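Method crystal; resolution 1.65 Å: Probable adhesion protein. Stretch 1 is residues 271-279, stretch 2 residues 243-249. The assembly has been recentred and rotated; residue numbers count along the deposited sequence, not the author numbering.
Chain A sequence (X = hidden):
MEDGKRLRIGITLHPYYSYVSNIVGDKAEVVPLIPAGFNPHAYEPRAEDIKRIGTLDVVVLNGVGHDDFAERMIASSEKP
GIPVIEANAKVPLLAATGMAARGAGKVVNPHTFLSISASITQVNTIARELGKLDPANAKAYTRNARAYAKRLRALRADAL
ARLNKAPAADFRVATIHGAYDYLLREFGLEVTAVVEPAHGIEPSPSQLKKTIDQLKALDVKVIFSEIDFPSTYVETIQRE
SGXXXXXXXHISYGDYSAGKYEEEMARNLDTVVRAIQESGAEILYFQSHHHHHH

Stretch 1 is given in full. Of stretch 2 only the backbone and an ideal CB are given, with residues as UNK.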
# COMPACT_ATOMS: atom_id res chain seq x y z
N THR A 271 11.71 6.21 8.21
CA THR A 271 12.38 4.98 8.65
C THR A 271 13.41 4.53 7.60
O THR A 271 14.53 4.20 7.97
CB THR A 271 11.34 3.91 9.01
OG1 THR A 271 10.58 4.38 10.15
CG2 THR A 271 11.98 2.55 9.33
N VAL A 272 13.04 4.60 6.30
CA VAL A 272 13.98 4.25 5.23
C VAL A 272 15.18 5.21 5.28
O VAL A 272 16.33 4.75 5.21
CB VAL A 272 13.32 4.21 3.83
CG1 VAL A 272 14.35 3.92 2.74
CG2 VAL A 272 12.20 3.15 3.80
N VAL A 273 14.92 6.54 5.42
CA VAL A 273 15.98 7.53 5.52
C VAL A 273 16.88 7.22 6.73
O VAL A 273 18.10 7.23 6.60
CB VAL A 273 15.43 8.98 5.54
CG1 VAL A 273 16.50 9.98 6.00
CG2 VAL A 273 14.89 9.36 4.16
N ARG A 274 16.28 6.93 7.89
CA ARG A 274 17.05 6.60 9.12
C ARG A 274 17.97 5.38 8.89
O ARG A 274 19.15 5.44 9.26
CB ARG A 274 16.13 6.34 10.32
CG ARG A 274 16.92 6.22 11.62
CD ARG A 274 16.05 6.31 12.86
NE ARG A 274 15.08 5.21 12.92
CZ ARG A 274 15.30 4.04 13.52
NH1 ARG A 274 14.35 3.11 13.55
NH2 ARG A 274 16.47 3.79 14.10
N ALA A 275 17.45 4.31 8.25
CA ALA A 275 18.22 3.10 7.92
C ALA A 275 19.45 3.47 7.07
O ALA A 275 20.57 3.02 7.35
CB ALA A 275 17.34 2.10 7.19
N ILE A 276 19.26 4.34 6.06
CA ILE A 276 20.37 4.76 5.20
C ILE A 276 21.39 5.60 6.03
O ILE A 276 22.60 5.36 5.96
CB ILE A 276 19.88 5.52 3.94
CG1 ILE A 276 18.97 4.63 3.05
CG2 ILE A 276 21.08 6.09 3.15
CD1 ILE A 276 18.07 5.43 2.02
N GLN A 277 20.89 6.58 6.79
CA GLN A 277 21.72 7.45 7.63
C GLN A 277 22.58 6.62 8.61
O GLN A 277 23.76 6.91 8.78
CB GLN A 277 20.86 8.47 8.39
CG GLN A 277 20.13 9.50 7.49
CD GLN A 277 21.02 10.57 6.89
OE1 GLN A 277 21.25 10.60 5.68
NE2 GLN A 277 21.52 11.48 7.72
N GLU A 278 21.99 5.56 9.20
CA GLU A 278 22.66 4.68 10.16
C GLU A 278 23.62 3.66 9.52
O GLU A 278 24.33 2.96 10.24
CB GLU A 278 21.65 3.97 11.08
CG GLU A 278 20.90 4.90 12.03
CD GLU A 278 19.85 4.26 12.93
OE1 GLU A 278 19.68 3.02 12.87
OE2 GLU A 278 19.20 5.00 13.70
N SER A 279 23.63 3.57 8.17
CA SER A 279 24.53 2.66 7.46
C SER A 279 25.94 3.25 7.30
O SER A 279 26.88 2.51 7.01
CB SER A 279 23.94 2.22 6.12
OG SER A 279 24.00 3.23 5.13
N UNK A 243 21.51 -8.97 11.03
CA UNK A 243 20.98 -7.91 10.17
C UNK A 243 20.17 -6.91 11.02
O UNK A 243 19.34 -7.34 11.83
CB UNK A 243 20.11 -8.50 9.06
N UNK A 244 20.46 -5.59 10.88
CA UNK A 244 19.76 -4.52 11.59
C UNK A 244 18.27 -4.50 11.19
O UNK A 244 17.94 -4.56 10.01
CB UNK A 244 20.41 -3.17 11.29
N UNK A 245 17.39 -4.42 12.19
CA UNK A 245 15.96 -4.45 11.98
C UNK A 245 15.28 -3.07 12.10
O UNK A 245 15.51 -2.33 13.06
CB UNK A 245 15.33 -5.42 12.98
N UNK A 246 14.42 -2.77 11.11
CA UNK A 246 13.56 -1.59 11.06
C UNK A 246 12.17 -2.12 10.70
O UNK A 246 12.05 -3.26 10.23
CB UNK A 246 14.06 -0.55 10.06
N UNK A 247 11.12 -1.35 10.99
CA UNK A 247 9.77 -1.78 10.70
C UNK A 247 9.02 -0.71 9.92
O UNK A 247 9.23 0.50 10.13
CB UNK A 247 9.03 -2.12 11.99
N UNK A 248 8.18 -1.18 8.99
CA UNK A 248 7.37 -0.36 8.10
C UNK A 248 5.90 -0.72 8.18
O UNK A 248 5.53 -1.83 8.60
CB UNK A 248 7.86 -0.50 6.66
N UNK A 249 5.06 0.23 7.75
CA UNK A 249 3.63 0.08 7.73
C UNK A 249 3.12 -0.24 6.32
O UNK A 249 3.42 0.48 5.37
CB UNK A 249 2.97 1.35 8.26

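Helix 271-277 runs alongside strand 244-248, nearly antiparallel at 165°, with their axes 9.1 Å apart at closest approach. The earlier residues of stretch 1 therefore lie near the later part of the strand, and Glu-278 near its beginning.

Position 243 is out of reach of the helix, with nothing of it within 5.5 Å of the ideal CB. Stretch 1 sets no preference here; the residue is Val-243.

Position 244 points toward the helix, but its CB also has no neighbour within 5.5 Å. Only a long side chain could cross that gap, and it would find the carboxylate and backbone oxygen of Glu-278. Lysine or arginine would suit, and glutamine could also reach. The residue is Lys-244. Its NZ lies 3.4 Å from Glu-278 O, and water 1 joins the two side chains, accepting from Lys-244 NZ (2.8 Å) and donating to Glu-278 OE1 (2.9 Å).

Position 245 is out of reach again, as the strand's alternation predicts, and stretch 1 leaves it free; it is Leu-245.

Position 246 is the centre of the contact. The ideal CB of 246 points toward the helix, 3.8 Å from Thr-271 CG2 and 5.1 Å from both Ala-275 CB and Arg-274 NH1. The small Ala-275 leaves room for something flat, while Glu-278 offers an acceptor farther along. Leucine, methionine or phenylalanine could fill the space, but an aromatic ring with a terminal donor would also use the carboxylate. Tyr-246 does both. Ala-275 CB sits 3.8 Å from the centroid of the Tyr-246 ring, 12° off the normal, a CH-pi contact over the face. Tyr-246 OH donates to Glu-278 OE1 at 2.6 Å and receives a hydrogen bond from water 2, which also donates to Ala-275 O. The same carboxylate is held by Arg-274, whose NH2 forms a salt bridge with Glu-278 OE2 at 3.0 Å; Tyr-246 CD2 lies over one face of that guanidinium, 3.5 Å from Arg-274 NH1.

Position 247 turns its CB away, so the helix asks little of the side chain, and small or polar ones would do. Ser-247 uses its hydroxyl elsewhere in the structure. Its backbone serves the contact instead: water 3 donates to Ser-247 O and also hydrogen-bonds Thr-271 OG1.

Position 248 points sideways, yet a branched or long apolar chain could swing round to the methyls of Thr-271 and Val-272. Leucine, isoleucine or methionine would suit. Leu-248 brings CD2 to 3.8 Å from Thr-271 CG2 and 4.2 Å from Val-272 CG2.

Position 249 is beyond reach, so stretch 1 sets no preference; it is Ser-249.

Stretch 2, residues 243-249: VKLYSLS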
# COMPACT_ATOMS: atom_id res chain seq x y z
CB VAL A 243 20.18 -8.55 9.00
CG1 VAL A 243 19.43 -7.52 8.18
CG2 VAL A 243 21.09 -9.36 8.09
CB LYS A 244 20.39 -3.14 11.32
CG LYS A 244 21.74 -2.92 12.00
CD LYS A 244 22.22 -1.48 11.79
CE LYS A 244 23.57 -1.23 12.43
NZ LYS A 244 24.06 0.16 12.16
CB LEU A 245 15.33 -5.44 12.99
CG LEU A 245 13.80 -5.53 13.03
CD1 LEU A 245 13.27 -6.25 11.82
CD2 LEU A 245 13.33 -6.20 14.32
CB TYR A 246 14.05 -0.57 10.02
CG TYR A 246 15.46 -0.08 10.28
CD1 TYR A 246 16.56 -0.75 9.77
CD2 TYR A 246 15.69 1.09 11.01
CE1 TYR A 246 17.86 -0.30 10.00
CE2 TYR A 246 16.99 1.55 11.25
CZ TYR A 246 18.07 0.84 10.76
OH TYR A 246 19.37 1.24 10.94
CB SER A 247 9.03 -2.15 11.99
OG SER A 247 9.67 -3.24 12.64
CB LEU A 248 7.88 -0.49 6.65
CG LEU A 248 9.33 -0.10 6.34
CD1 LEU A 248 9.68 -0.43 4.91
CD2 LEU A 248 9.60 1.42 6.62
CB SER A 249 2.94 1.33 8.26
OG SER A 249 1.53 1.18 8.18
O HOH W 1 22.13 1.64 13.55
O HOH W 2 21.26 0.91 8.94
O HOH W 3 8.25 3.00 10.15
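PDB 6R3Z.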